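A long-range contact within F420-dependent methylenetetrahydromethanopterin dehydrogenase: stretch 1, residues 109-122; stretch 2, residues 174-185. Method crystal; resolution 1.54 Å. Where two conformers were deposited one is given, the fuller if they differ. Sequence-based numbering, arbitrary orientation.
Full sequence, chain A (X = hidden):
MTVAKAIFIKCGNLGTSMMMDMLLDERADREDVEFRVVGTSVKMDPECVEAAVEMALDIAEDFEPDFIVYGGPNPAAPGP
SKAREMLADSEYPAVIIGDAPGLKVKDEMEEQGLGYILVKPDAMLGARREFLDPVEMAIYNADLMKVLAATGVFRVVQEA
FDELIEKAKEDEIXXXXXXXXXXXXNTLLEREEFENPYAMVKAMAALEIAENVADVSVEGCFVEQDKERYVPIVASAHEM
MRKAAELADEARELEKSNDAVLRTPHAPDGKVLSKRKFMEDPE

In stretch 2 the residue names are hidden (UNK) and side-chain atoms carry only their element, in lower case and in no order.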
# COMPACT_ATOMS: atom_id res chain seq x y z
N MSE A 109 -41.98 -6.82 15.16
CA MSE A 109 -41.99 -5.38 14.97
C MSE A 109 -43.11 -4.92 14.07
O MSE A 109 -43.71 -3.88 14.33
CB MSE A 109 -40.65 -4.88 14.41
CG MSE A 109 -39.54 -4.95 15.44
SE MSE A 109 -37.84 -4.19 14.87
CE MSE A 109 -37.30 -5.59 13.59
N GLU A 110 -43.39 -5.67 13.01
CA GLU A 110 -44.46 -5.25 12.11
C GLU A 110 -45.79 -5.28 12.87
O GLU A 110 -46.60 -4.39 12.72
CB GLU A 110 -44.49 -6.13 10.86
CG GLU A 110 -43.18 -6.02 10.07
CD GLU A 110 -43.13 -6.85 8.80
OE1 GLU A 110 -44.11 -7.57 8.52
OE2 GLU A 110 -42.10 -6.78 8.09
N GLU A 111 -45.97 -6.28 13.71
CA GLU A 111 -47.19 -6.38 14.51
C GLU A 111 -47.25 -5.22 15.53
O GLU A 111 -48.32 -4.74 15.86
CB GLU A 111 -47.23 -7.71 15.27
CG GLU A 111 -48.53 -7.92 16.04
CD GLU A 111 -48.53 -9.20 16.86
OE1 GLU A 111 -48.20 -10.27 16.30
OE2 GLU A 111 -48.86 -9.14 18.07
N GLN A 112 -46.08 -4.75 15.97
CA GLN A 112 -45.97 -3.66 16.94
C GLN A 112 -46.14 -2.32 16.27
O GLN A 112 -46.12 -1.30 16.93
CB GLN A 112 -44.61 -3.71 17.68
CG GLN A 112 -44.47 -4.84 18.66
CD GLN A 112 -43.05 -4.99 19.22
OE1 GLN A 112 -42.08 -4.95 18.47
NE2 GLN A 112 -42.93 -5.21 20.52
N GLY A 113 -46.27 -2.32 14.94
CA GLY A 113 -46.47 -1.09 14.22
C GLY A 113 -45.20 -0.26 14.14
O GLY A 113 -45.26 0.94 13.94
N LEU A 114 -44.07 -0.94 14.26
CA LEU A 114 -42.77 -0.25 14.24
C LEU A 114 -42.05 -0.38 12.91
O LEU A 114 -42.16 -1.41 12.25
CB LEU A 114 -41.86 -0.86 15.31
CG LEU A 114 -42.31 -0.73 16.76
CD1 LEU A 114 -41.43 -1.64 17.64
CD2 LEU A 114 -42.25 0.73 17.22
N GLY A 115 -41.37 0.70 12.50
CA GLY A 115 -40.54 0.62 11.31
C GLY A 115 -39.18 0.05 11.75
O GLY A 115 -38.87 -0.07 12.96
N TYR A 116 -38.36 -0.34 10.78
CA TYR A 116 -37.02 -0.85 11.11
C TYR A 116 -36.04 -0.71 9.97
O TYR A 116 -36.42 -0.69 8.81
CB TYR A 116 -37.03 -2.34 11.54
CG TYR A 116 -37.69 -3.32 10.58
CD1 TYR A 116 -39.03 -3.68 10.77
CD2 TYR A 116 -37.02 -3.83 9.48
CE1 TYR A 116 -39.68 -4.53 9.88
CE2 TYR A 116 -37.68 -4.68 8.56
CZ TYR A 116 -39.00 -5.02 8.79
OH TYR A 116 -39.66 -5.85 7.90
N ILE A 117 -34.76 -0.57 10.33
CA ILE A 117 -33.71 -0.57 9.33
C ILE A 117 -32.70 -1.49 9.98
O ILE A 117 -32.12 -1.16 11.03
CB ILE A 117 -33.06 0.81 9.08
CG1 ILE A 117 -34.15 1.77 8.59
CG2 ILE A 117 -31.95 0.66 8.02
CD1 ILE A 117 -33.67 3.23 8.35
N LEU A 118 -32.54 -2.68 9.40
CA LEU A 118 -31.60 -3.66 9.94
C LEU A 118 -30.37 -3.68 9.03
O LEU A 118 -30.48 -3.96 7.85
CB LEU A 118 -32.25 -5.03 10.00
CG LEU A 118 -33.48 -5.04 10.92
CD1 LEU A 118 -34.06 -6.45 10.95
CD2 LEU A 118 -33.07 -4.63 12.35
N VAL A 119 -29.20 -3.36 9.57
CA VAL A 119 -27.99 -3.28 8.79
C VAL A 119 -27.14 -4.52 9.05
O VAL A 119 -26.44 -4.61 10.08
CB VAL A 119 -27.23 -1.97 9.16
CG1 VAL A 119 -26.00 -1.79 8.29
CG2 VAL A 119 -28.19 -0.79 8.96
N LYS A 120 -27.18 -5.47 8.12
CA LYS A 120 -26.43 -6.72 8.34
C LYS A 120 -24.92 -6.53 8.45
O LYS A 120 -24.25 -7.20 9.22
CB LYS A 120 -26.82 -7.78 7.29
CG LYS A 120 -28.31 -8.03 7.29
CD LYS A 120 -28.76 -9.19 6.37
CE LYS A 120 -28.50 -10.52 7.05
NZ LYS A 120 -28.96 -11.67 6.21
N PRO A 121 -24.34 -5.60 7.67
CA PRO A 121 -22.89 -5.46 7.83
C PRO A 121 -22.42 -4.72 9.11
O PRO A 121 -21.20 -4.61 9.34
CB PRO A 121 -22.44 -4.70 6.58
CG PRO A 121 -23.69 -4.28 5.86
CD PRO A 121 -24.84 -5.09 6.38
N ASP A 122 -23.37 -4.25 9.93
CA ASP A 122 -23.02 -3.53 11.18
C ASP A 122 -22.77 -4.61 12.20
O ASP A 122 -23.58 -4.87 13.10
CB ASP A 122 -24.21 -2.66 11.60
CG ASP A 122 -23.81 -1.46 12.41
OD1 ASP A 122 -22.86 -1.60 13.21
OD2 ASP A 122 -24.46 -0.39 12.28
N UNK A 174 -47.86 7.60 8.71
CA UNK A 174 -48.64 6.42 9.03
C UNK A 174 -47.71 5.24 9.25
O UNK A 174 -46.52 5.29 8.90
o UNK A 174 -48.83 5.46 6.82
c UNK A 174 -49.58 6.06 7.88
N UNK A 175 -48.25 4.17 9.80
CA UNK A 175 -47.44 2.99 10.00
C UNK A 175 -46.90 2.49 8.66
O UNK A 175 -45.79 1.98 8.60
c UNK A 175 -48.23 1.89 10.70
o UNK A 175 -49.57 0.08 12.49
c UNK A 175 -48.61 2.29 12.14
c UNK A 175 -49.40 1.26 12.92
o UNK A 175 -49.87 1.65 14.00
N UNK A 176 -47.69 2.62 7.60
CA UNK A 176 -47.22 2.19 6.30
C UNK A 176 -46.11 3.05 5.70
O UNK A 176 -45.47 2.67 4.72
c UNK A 176 -48.40 2.10 5.33
o UNK A 176 -48.77 -0.12 6.13
c UNK A 176 -49.24 0.88 5.58
n UNK A 176 -50.50 0.94 5.17
N UNK A 177 -45.89 4.22 6.29
CA UNK A 177 -44.82 5.09 5.84
C UNK A 177 -43.51 4.73 6.53
O UNK A 177 -42.45 5.17 6.08
c UNK A 177 -46.23 7.14 5.37
c UNK A 177 -45.11 6.55 6.20
o UNK A 177 -46.27 6.88 4.14
o UNK A 177 -47.04 7.89 5.94
N UNK A 178 -43.58 3.93 7.59
CA UNK A 178 -42.36 3.61 8.32
C UNK A 178 -41.54 2.61 7.54
O UNK A 178 -42.07 1.66 6.95
c UNK A 178 -42.69 3.09 9.70
c UNK A 178 -43.87 3.41 11.84
c UNK A 178 -43.44 4.11 10.57
c UNK A 178 -42.58 5.34 10.86
N UNK A 179 -40.21 2.79 7.53
CA UNK A 179 -39.39 1.85 6.76
C UNK A 179 -39.39 0.43 7.27
O UNK A 179 -39.63 0.19 8.44
c UNK A 179 -39.40 3.85 8.15
c UNK A 179 -37.98 2.48 6.83
c UNK A 179 -38.01 3.21 8.14
N UNK A 180 -39.16 -0.50 6.34
CA UNK A 180 -39.02 -1.92 6.63
C UNK A 180 -37.85 -2.29 5.70
O UNK A 180 -38.03 -2.81 4.60
c UNK A 180 -40.29 -2.70 6.27
c UNK A 180 -42.59 -3.32 7.01
c UNK A 180 -41.42 -2.37 7.20
n UNK A 180 -44.53 -3.93 5.56
c UNK A 180 -43.27 -3.08 5.68
N UNK A 181 -36.63 -1.96 6.14
CA UNK A 181 -35.45 -2.19 5.32
C UNK A 181 -34.44 -3.12 5.93
O UNK A 181 -34.18 -3.06 7.12
c UNK A 181 -35.42 0.21 4.25
c UNK A 181 -35.73 -0.30 2.82
c UNK A 181 -34.72 -0.87 5.05
c UNK A 181 -34.53 1.44 4.19
N UNK A 182 -33.88 -3.98 5.09
CA UNK A 182 -32.82 -4.89 5.52
C UNK A 182 -31.71 -4.65 4.51
O UNK A 182 -31.84 -4.92 3.30
c UNK A 182 -32.16 -7.25 5.88
c UNK A 182 -33.28 -6.37 5.48
c UNK A 182 -34.45 -6.57 6.42
N UNK A 183 -30.60 -4.13 5.02
CA UNK A 183 -29.48 -3.76 4.19
C UNK A 183 -28.33 -4.75 4.25
O UNK A 183 -27.92 -5.21 5.33
c UNK A 183 -29.74 0.05 5.10
c UNK A 183 -30.07 -1.32 4.47
c UNK A 183 -28.94 -2.36 4.61
c UNK A 183 -27.68 -1.97 3.79
N UNK A 184 -27.83 -5.07 3.07
CA UNK A 184 -26.68 -5.93 2.94
C UNK A 184 -25.96 -5.72 1.63
O UNK A 184 -26.25 -4.76 0.90
c UNK A 184 -27.90 -8.01 2.05
c UNK A 184 -27.05 -7.40 3.18
o UNK A 184 -28.17 -7.34 1.04
o UNK A 184 -28.30 -9.19 2.20
N UNK A 185 -24.97 -6.57 1.36
CA UNK A 185 -24.18 -6.49 0.15
C UNK A 185 -25.02 -6.29 -1.11
O UNK A 185 -24.73 -5.40 -1.94
c UNK A 185 -22.78 -9.08 -2.02
c UNK A 185 -23.38 -11.43 -1.75
c UNK A 185 -22.49 -7.86 -1.19
n UNK A 185 -24.11 -11.34 -2.84
c UNK A 185 -23.34 -7.77 0.04
n UNK A 185 -23.32 -12.57 -1.08
n UNK A 185 -22.74 -10.35 -1.30
O HOH W 1 -45.37 -6.43 5.57
O HOH W 2 -27.19 -11.31 3.87

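Position 174 has two side-chain atoms, one carbon and then one oxygen, and nothing of stretch 1 lies near them. A lone hydroxyl on CB makes it S174.

Position 175 shows three carbons in a row, the third carrying two oxygens; a carboxylate at that length is glutamate, E175. Its OE2 comes within 3.7 Å of G113 CA. G113 has positive phi (74°), as the Schellman motif ending the preceding helix requires, and an ideal CB there would lie 3.1 Å from E175 CD, a tight fit.

Position 176 carries two carbons, the second bearing one oxygen and one nitrogen: an amide, N176, out of reach of stretch 1.

Position 177 also has two carbons, but both terminal atoms are oxygens, giving D177. Its OD1 accepts a hydrogen bond from S174 N (2.9 Å, 174°), which ties the 3-10 segment to its lead-in.

Position 178 has four carbons forked at the second, the pattern of leucine, L178. CA-to-CB points toward stretch 1, and CB lies 3.6 Å from G115 CA. An ideal CB on G115 would sit 2.7 Å from L178 CB, a clash, so the close approach depends on the bare glycine.

Position 179 has three carbons closing a ring onto its own backbone N: P179. Its CG lies 4.1 Å from I117 CG1, while its carbonyl accepts the first cross-stretch hydrogen bond, Y116 N to P179 O (2.7 Å, 158°).

Position 180 is a row of four carbons ending in nitrogen, K180. Its CA sits over the Y116 ring, 3.9 Å from the centroid and 20° off the normal, a CH-pi contact. K180 NZ is 4.5 Å from E110 OE2, beyond a salt bridge; a water 2.6 Å from K180 NZ donates a weak bond to E110 OE1 (3.4 Å from the water O). Y116 OH donates to E110 OE2 (2.6 Å), holding the ring's end near K180.

Position 181 again has four carbons forked at the second: L181. Its CB packs 4.3 Å from I117 CG2.

Position 182 has one carbon carrying two more, V182; its CG2 is 4.3 Å from Y116 CE2, at the ring edge.

Position 183 has four carbons forked at the first, one arm two carbons long: I183. Its CD1 approaches I117 CG2 (3.7 Å) and V119 CG2 (4.2 Å).

Position 184 has two carbons and two terminal oxygens, D184. Its CB is 4.0 Å from K120 CD, and a water lies between K120 NZ (3.0 Å) and D184 OD2 (2.9 Å).

Position 185 has three carbons, a nitrogen and a carbon with two more nitrogens, R185, whose end leads away.

The contact is a parallel strand pair, with axes 2° apart. L181 N to Y116 O (3.0 Å), L118 N to L181 O (2.8 Å), I183 N to L118 O (2.8 Å) and K120 N to I183 O (2.9 Å) continue the ladder. I117, V119, L181 and I183 share one face; Y116, L118, K180 and V182 share the other.

Stretch 2 (174-185) SENDLPKLVIDR
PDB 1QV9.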